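Local coordinates for D-aminopeptidase (PDB 5TZB), which probably removes N-terminal residues, including beta-amino acids, from peptides, as a beta-aminopeptidase of peptidase family S58, an Ntn-type hydrolase, at residues L107-A112 / A128-A133; R203-D208 / F338-E343; V262-D267 / E343-A348. All blocks are in the same frame, centred on the assembly; numbering follows the deposited sequence.

Contact 1 (L107-A112 / A128-A133)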
# COMPACT_ATOMS: atom_id res chain seq x y z
N LEU C 107 -3.26 18.15 2.50
CA LEU C 107 -4.60 18.61 2.15
C LEU C 107 -4.51 20.10 1.88
O LEU C 107 -4.11 20.87 2.76
CB LEU C 107 -5.58 18.30 3.30
CG LEU C 107 -7.04 18.76 3.20
CD1 LEU C 107 -7.78 18.01 2.08
CD2 LEU C 107 -7.79 18.59 4.55
N THR C 108 -4.88 20.51 0.67
CA THR C 108 -4.65 21.88 0.24
C THR C 108 -5.94 22.53 -0.27
O THR C 108 -5.89 23.60 -0.87
CB THR C 108 -3.58 21.95 -0.89
OG1 THR C 108 -4.03 21.21 -2.03
CG2 THR C 108 -2.25 21.38 -0.42
N THR C 109 -7.07 21.85 -0.06
CA THR C 109 -8.36 22.27 -0.58
C THR C 109 -9.45 21.99 0.44
O THR C 109 -9.20 21.31 1.43
CB THR C 109 -8.74 21.52 -1.88
OG1 THR C 109 -8.84 20.12 -1.59
CG2 THR C 109 -7.71 21.77 -2.98
N PRO C 110 -10.67 22.48 0.19
CA PRO C 110 -11.78 21.92 0.97
C PRO C 110 -12.01 20.45 0.62
O PRO C 110 -11.48 19.94 -0.37
CB PRO C 110 -13.00 22.74 0.53
CG PRO C 110 -12.46 23.92 -0.17
CD PRO C 110 -11.11 23.59 -0.69
N ILE C 111 -12.80 19.81 1.46
CA ILE C 111 -13.30 18.47 1.26
C ILE C 111 -14.79 18.53 0.99
O ILE C 111 -15.50 19.26 1.67
CB ILE C 111 -13.07 17.59 2.49
CG1 ILE C 111 -11.58 17.50 2.81
CG2 ILE C 111 -13.67 16.19 2.30
CD1 ILE C 111 -11.31 17.02 4.23
N ALA C 112 -15.26 17.75 0.03
CA ALA C 112 -16.68 17.73 -0.27
C ALA C 112 -17.20 16.29 -0.33
O ALA C 112 -16.49 15.36 -0.73
CB ALA C 112 -16.97 18.48 -1.55
N ALA C 128 -12.62 25.68 -9.93
CA ALA C 128 -13.00 27.01 -10.40
C ALA C 128 -13.05 28.01 -9.25
O ALA C 128 -12.73 29.18 -9.44
CB ALA C 128 -14.35 26.95 -11.11
N ASN C 129 -13.43 27.54 -8.07
CA ASN C 129 -13.54 28.41 -6.90
C ASN C 129 -12.21 29.03 -6.46
O ASN C 129 -12.19 30.04 -5.77
CB ASN C 129 -14.18 27.66 -5.73
CG ASN C 129 -14.53 28.60 -4.57
OD1 ASN C 129 -15.28 29.56 -4.75
ND2 ASN C 129 -14.02 28.29 -3.39
N GLU C 130 -11.11 28.39 -6.82
CA GLU C 130 -9.79 28.91 -6.46
C GLU C 130 -9.18 29.77 -7.57
O GLU C 130 -8.10 30.33 -7.40
CB GLU C 130 -8.83 27.76 -6.12
CG GLU C 130 -9.28 26.91 -4.95
CD GLU C 130 -8.19 26.04 -4.36
OE1 GLU C 130 -7.02 26.07 -4.85
OE2 GLU C 130 -8.50 25.31 -3.40
N ARG C 131 -9.87 29.88 -8.70
CA ARG C 131 -9.31 30.60 -9.85
C ARG C 131 -8.96 32.06 -9.53
O ARG C 131 -7.85 32.51 -9.83
CB ARG C 131 -10.29 30.58 -11.02
CG ARG C 131 -9.84 31.45 -12.18
CD ARG C 131 -10.70 31.23 -13.40
NE ARG C 131 -10.07 31.74 -14.62
CZ ARG C 131 -10.65 31.73 -15.82
NH1 ARG C 131 -11.89 31.27 -15.95
NH2 ARG C 131 -10.01 32.21 -16.88
N GLU C 132 -9.90 32.80 -8.94
CA GLU C 132 -9.69 34.22 -8.65
C GLU C 132 -8.50 34.46 -7.72
O GLU C 132 -7.73 35.40 -7.93
CB GLU C 132 -10.95 34.85 -8.05
N ALA C 133 -8.33 33.61 -6.71
CA ALA C 133 -7.25 33.81 -5.73
C ALA C 133 -5.90 33.35 -6.27
O ALA C 133 -4.86 33.59 -5.65
CB ALA C 133 -7.57 33.09 -4.43
O HOH W 1 -5.32 24.27 -3.54

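Contact 2 (R203-D208 / F338-E343)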
# COMPACT_ATOMS: atom_id res chain seq x y z
N ARG C 203 -14.28 14.23 20.40
CA ARG C 203 -13.75 13.86 21.71
C ARG C 203 -12.61 14.82 22.06
O ARG C 203 -11.81 15.20 21.19
CB ARG C 203 -13.23 12.42 21.70
CG ARG C 203 -14.30 11.36 21.52
CD ARG C 203 -15.18 11.22 22.75
NE ARG C 203 -16.12 10.11 22.65
CZ ARG C 203 -17.32 10.19 22.09
NH1 ARG C 203 -17.74 11.34 21.58
NH2 ARG C 203 -18.11 9.12 22.05
N VAL C 204 -12.53 15.18 23.34
CA VAL C 204 -11.44 16.03 23.81
C VAL C 204 -10.57 15.22 24.76
O VAL C 204 -11.08 14.65 25.72
CB VAL C 204 -11.98 17.28 24.56
CG1 VAL C 204 -10.82 18.13 25.07
CG2 VAL C 204 -12.89 18.12 23.66
N LEU C 205 -9.27 15.17 24.52
CA LEU C 205 -8.38 14.46 25.42
C LEU C 205 -8.13 15.29 26.67
O LEU C 205 -8.26 16.52 26.65
CB LEU C 205 -7.04 14.14 24.75
CG LEU C 205 -7.07 13.28 23.49
CD1 LEU C 205 -5.68 12.76 23.12
CD2 LEU C 205 -8.06 12.16 23.64
N ALA C 206 -7.78 14.62 27.76
CA ALA C 206 -7.43 15.31 29.00
C ALA C 206 -6.10 16.05 28.86
O ALA C 206 -5.31 15.77 27.96
CB ALA C 206 -7.37 14.33 30.16
N ALA C 207 -5.87 17.01 29.75
CA ALA C 207 -4.65 17.80 29.72
C ALA C 207 -3.40 16.93 29.84
O ALA C 207 -2.43 17.13 29.10
CB ALA C 207 -4.69 18.83 30.84
N ASP C 208 -3.43 15.95 30.73
CA ASP C 208 -2.32 15.02 30.89
C ASP C 208 -2.09 14.13 29.64
O ASP C 208 -1.11 13.38 29.60
CB ASP C 208 -2.50 14.16 32.14
CG ASP C 208 -3.60 13.15 32.01
OD1 ASP C 208 -4.55 13.38 31.24
OD2 ASP C 208 -3.53 12.12 32.72
N PHE C 338 -6.08 7.54 18.76
CA PHE C 338 -6.73 6.39 18.13
C PHE C 338 -8.09 6.08 18.80
O PHE C 338 -9.11 5.93 18.13
CB PHE C 338 -5.84 5.15 18.20
CG PHE C 338 -4.60 5.22 17.34
CD1 PHE C 338 -4.43 6.22 16.40
CD2 PHE C 338 -3.59 4.28 17.50
CE1 PHE C 338 -3.26 6.28 15.62
CE2 PHE C 338 -2.44 4.32 16.71
CZ PHE C 338 -2.28 5.33 15.78
N VAL C 339 -8.07 5.96 20.12
CA VAL C 339 -9.30 5.70 20.89
C VAL C 339 -10.35 6.77 20.59
O VAL C 339 -11.51 6.46 20.29
CB VAL C 339 -9.00 5.70 22.42
CG1 VAL C 339 -10.30 5.67 23.24
CG2 VAL C 339 -8.08 4.54 22.80
N ALA C 340 -9.94 8.03 20.66
CA ALA C 340 -10.86 9.13 20.44
C ALA C 340 -11.48 9.10 19.05
O ALA C 340 -12.66 9.36 18.91
CB ALA C 340 -10.16 10.47 20.67
N ALA C 341 -10.66 8.83 18.02
CA ALA C 341 -11.15 8.81 16.66
C ALA C 341 -12.15 7.69 16.49
O ALA C 341 -13.20 7.89 15.87
CB ALA C 341 -10.00 8.66 15.63
N ALA C 342 -11.84 6.53 17.07
CA ALA C 342 -12.72 5.38 16.96
C ALA C 342 -14.07 5.69 17.58
O ALA C 342 -15.11 5.38 17.00
CB ALA C 342 -12.09 4.14 17.62
N GLU C 343 -14.06 6.32 18.76
CA GLU C 343 -15.32 6.72 19.42
C GLU C 343 -16.10 7.76 18.63
O GLU C 343 -17.34 7.70 18.54
CB GLU C 343 -15.05 7.26 20.83
CG GLU C 343 -14.65 6.21 21.86
CD GLU C 343 -14.67 6.72 23.29
OE1 GLU C 343 -15.14 7.86 23.56
OE2 GLU C 343 -14.21 5.96 24.17

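Contact 3 (V262-D267 / E343-A348)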
# COMPACT_ATOMS: atom_id res chain seq x y z
N VAL C 262 -15.72 8.95 5.57
CA VAL C 262 -15.39 9.46 6.89
C VAL C 262 -14.29 10.51 6.79
O VAL C 262 -13.29 10.28 6.13
CB VAL C 262 -14.91 8.33 7.86
CG1 VAL C 262 -14.63 8.89 9.23
CG2 VAL C 262 -15.96 7.23 7.97
N THR C 263 -14.48 11.67 7.42
CA THR C 263 -13.38 12.60 7.62
C THR C 263 -13.14 12.72 9.11
O THR C 263 -14.07 12.96 9.87
CB THR C 263 -13.63 14.01 7.03
OG1 THR C 263 -13.77 13.92 5.60
CG2 THR C 263 -12.43 14.91 7.32
N ILE C 264 -11.90 12.49 9.52
CA ILE C 264 -11.45 12.69 10.89
C ILE C 264 -10.59 13.96 10.94
O ILE C 264 -9.69 14.12 10.13
CB ILE C 264 -10.62 11.50 11.38
CG1 ILE C 264 -11.51 10.26 11.51
CG2 ILE C 264 -9.94 11.83 12.72
CD1 ILE C 264 -10.71 8.94 11.63
N ALA C 265 -10.87 14.86 11.88
CA ALA C 265 -10.01 16.03 12.06
C ALA C 265 -9.45 16.09 13.48
O ALA C 265 -10.11 15.67 14.45
CB ALA C 265 -10.76 17.32 11.73
N THR C 266 -8.25 16.64 13.61
CA THR C 266 -7.68 16.84 14.94
C THR C 266 -6.76 18.04 14.95
O THR C 266 -6.12 18.34 13.94
CB THR C 266 -6.89 15.61 15.43
OG1 THR C 266 -6.44 15.84 16.76
CG2 THR C 266 -5.66 15.34 14.55
N ASP C 267 -6.67 18.70 16.10
CA ASP C 267 -5.71 19.80 16.23
C ASP C 267 -4.38 19.31 16.79
O ASP C 267 -3.47 20.11 17.00
CB ASP C 267 -6.25 20.92 17.12
CG ASP C 267 -6.60 20.46 18.52
OD1 ASP C 267 -6.63 19.23 18.78
OD2 ASP C 267 -6.86 21.34 19.38
N GLU C 343 -14.06 6.32 18.76
CA GLU C 343 -15.32 6.72 19.42
C GLU C 343 -16.10 7.76 18.63
O GLU C 343 -17.34 7.70 18.54
CB GLU C 343 -15.05 7.26 20.83
CG GLU C 343 -14.65 6.21 21.86
CD GLU C 343 -14.67 6.72 23.29
OE1 GLU C 343 -15.14 7.86 23.56
OE2 GLU C 343 -14.21 5.96 24.17
N ALA C 344 -15.37 8.75 18.09
CA ALA C 344 -15.99 9.85 17.36
C ALA C 344 -16.73 9.34 16.13
O ALA C 344 -17.85 9.76 15.85
CB ALA C 344 -14.95 10.87 16.96
N VAL C 345 -16.10 8.41 15.42
CA VAL C 345 -16.70 7.79 14.24
C VAL C 345 -17.92 6.95 14.62
O VAL C 345 -18.97 7.03 13.97
CB VAL C 345 -15.68 6.92 13.49
CG1 VAL C 345 -16.38 6.08 12.41
CG2 VAL C 345 -14.61 7.80 12.89
N GLU C 346 -17.78 6.15 15.68
CA GLU C 346 -18.90 5.33 16.13
C GLU C 346 -20.12 6.21 16.46
O GLU C 346 -21.22 5.93 15.99
CB GLU C 346 -18.50 4.48 17.35
CG GLU C 346 -19.57 3.48 17.81
CD GLU C 346 -19.13 2.67 19.03
OE1 GLU C 346 -17.96 2.80 19.43
OE2 GLU C 346 -19.95 1.92 19.60
N GLU C 347 -19.91 7.26 17.24
CA GLU C 347 -21.05 8.11 17.63
C GLU C 347 -21.60 8.92 16.46
O GLU C 347 -22.81 9.17 16.38
CB GLU C 347 -20.68 9.06 18.77
CG GLU C 347 -21.89 9.84 19.29
CD GLU C 347 -21.60 10.65 20.54
OE1 GLU C 347 -20.50 10.51 21.11
OE2 GLU C 347 -22.50 11.40 20.98
N ALA C 348 -20.71 9.31 15.55
CA ALA C 348 -21.12 10.08 14.38
C ALA C 348 -22.12 9.28 13.56
O ALA C 348 -23.14 9.81 13.13
CB ALA C 348 -19.91 10.45 13.54

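Contact 1 (L107-A112 / A128-A133)
Thr109 and Pro110 meet the side chain of Glu130 inside a beta-alpha-beta unit built from strand 111-115, helix 119-129 and strand 144-148. The contact ties the loop leading into the first strand to residues 128-133, and the interface is small, with 88 Å² buried in total. Its direct part is van der Waals in kind. Glu130 OE2 lies 3.7 Å from Thr109 CG2, and Pro110 CD is 4.1 Å from the same Glu130 OE2. Glu130 can span the gap because CG sits beside its backbone N (chi1 -60°) and the chain runs extended from there. It meets the Thr109 side chain at about a right angle, while the side chains of Pro110 and Glu130 run toward one another, ring atom CD meeting the carboxylate. The polar link across the contact is made by water. A single molecule donates to Thr108 O and to Glu130 OE1, at 2.8 Å from both Thr108 O and Glu130 OE1. Tyr139 OH also hydrogen-bonds to Glu130 OE1, so this oxygen has two partners, which would probably favour the charged carboxylate and limit rotation of the group. Within the loop the Thr109 hydroxyl bonds to the next residue's carbonyl. A chi1 of 61° turns OG1 back over its own backbone, toward that carbonyl, and it has a further weak bond with Val144 N of the adjoining parallel strand. Thr109 OG1 donates to Pro110 O over 2.9 Å, tilted 28° out of that carbonyl's plane.

Contact 2 (R203-D208 / F338-E343)
Arg203 and Glu343 approach with their side chains crossed at about a right angle, their guanidinium and carboxylate planes 68° apart. The salt bridge between them is nearly straight: Arg203 NE donates to Glu343 OE1 over 2.6 Å at 171°. The oxygen lies at the edge of the guanidinium, in its plane, and accepts through its anti lone pair. The arginine chain bends at chi2 (-71°) and runs along the helix; the Glu343 carbonyl lies over one guanidinium face, nearer its border than its centre. Arg203 NH1 also makes a salt bridge with Glu347, one turn further along the helix. Backbone N-H groups add to the grip on the Glu343 carboxylate: Gly33 N bonds to OE1 and Leu32 N to OE2. Such a set of donors would be expected to favour the ionised form.

At Ala340 the two backbones are closest, the CA atoms of Arg203 and Ala340 5.7 Å apart. Arg203 CB lies 3.8 Å from Ala340 CB, and Arg203 CG is 3.7 Å from Ala340 O. Leu205 adds an apolar touch with one branch, its CD2 standing 4.0 Å from Ala340 CB.

The contact thus lays the end of strand 197-204 against helix 331-355. Strand 213-220 pairs with that strand and sends Val214 against Ala340 and Ala341; helix 272-289 packs on Ala341 and Ala342, and Thr293 of the third subunit touches Val339.

Contact 3 (V262-D267 / E343-A348)
Val262 and Val345 mark the nearest backbone approach between strand 262-266 and helix 343-348, their CA atoms 7.7 Å apart, a spacing that leaves room for side chains to meet. The helical segment is regular here, with Glu347 N bonded to Glu343 O at 2.9 Å.

A single methyl carries the helix side of the contact. Val345 CG2 lies 3.8 Å from Val262 CG1 and 4.2 Å from Ile264 CG1, so it touches two strand residues that are two positions apart and share one face of the sheet. Thr263, between them, points away, and its hydroxyl bonds to Tyr113 OH on the other side. Both strand side chains cross that of Val345 at about a right angle, presenting a branch carbon rather than lying alongside it. The torsions place the touching branches: Val262 turns CG1 opposite its own N (chi1 -178°), whereas Val345 has CG2 beside its N (chi1 169°, with CG1 trans). Ile264 is directed less squarely at the helix, and its CG1 branch makes up the difference.

These residues belong to a sheet-to-helix layer, consistent with the layered alpha-beta-beta-alpha architecture of Ntn-type hydrolases. Val345 also rests on Ala216 of strand 213-220. Helix 272-289, lying on the same face of the sheet, reaches Val262 through Ala282 and Ile264 through Leu278.

No hydrogen bond or charge pair crosses between the two segments. All three touching residues are buried hydrocarbon, so the contact probably rests on dispersion and the exclusion of water, and nothing directional links these two segments. The acidic side chains of Glu343, Glu346 and Glu347 find their polar partners outside this interface.

Contacts 2 and 3 have centres about 10 Å apart, share Glu343 and use successive turns of helix 331-355 against one sheet. Arg203 NH1 of contact 2 forms a 2.9 Å salt bridge with Glu347 OE1 of contact 3, and Ala341 CB packs 4.1 Å from Ile264 CD1. Contact 1 is more remote, its centre about 23 Å from that of contact 3 and about 30 Å from that of contact 2. Ile111 CD1 nevertheless reaches Thr263 CG2 at 3.9 Å, joining two sheets. Strand 260-266 follows the unmodelled residues 247-258, consistent with the self-cleavage that exposes the nucleophile in Ntn hydrolases, so contact 3 probably includes the strand that follows the nucleophile.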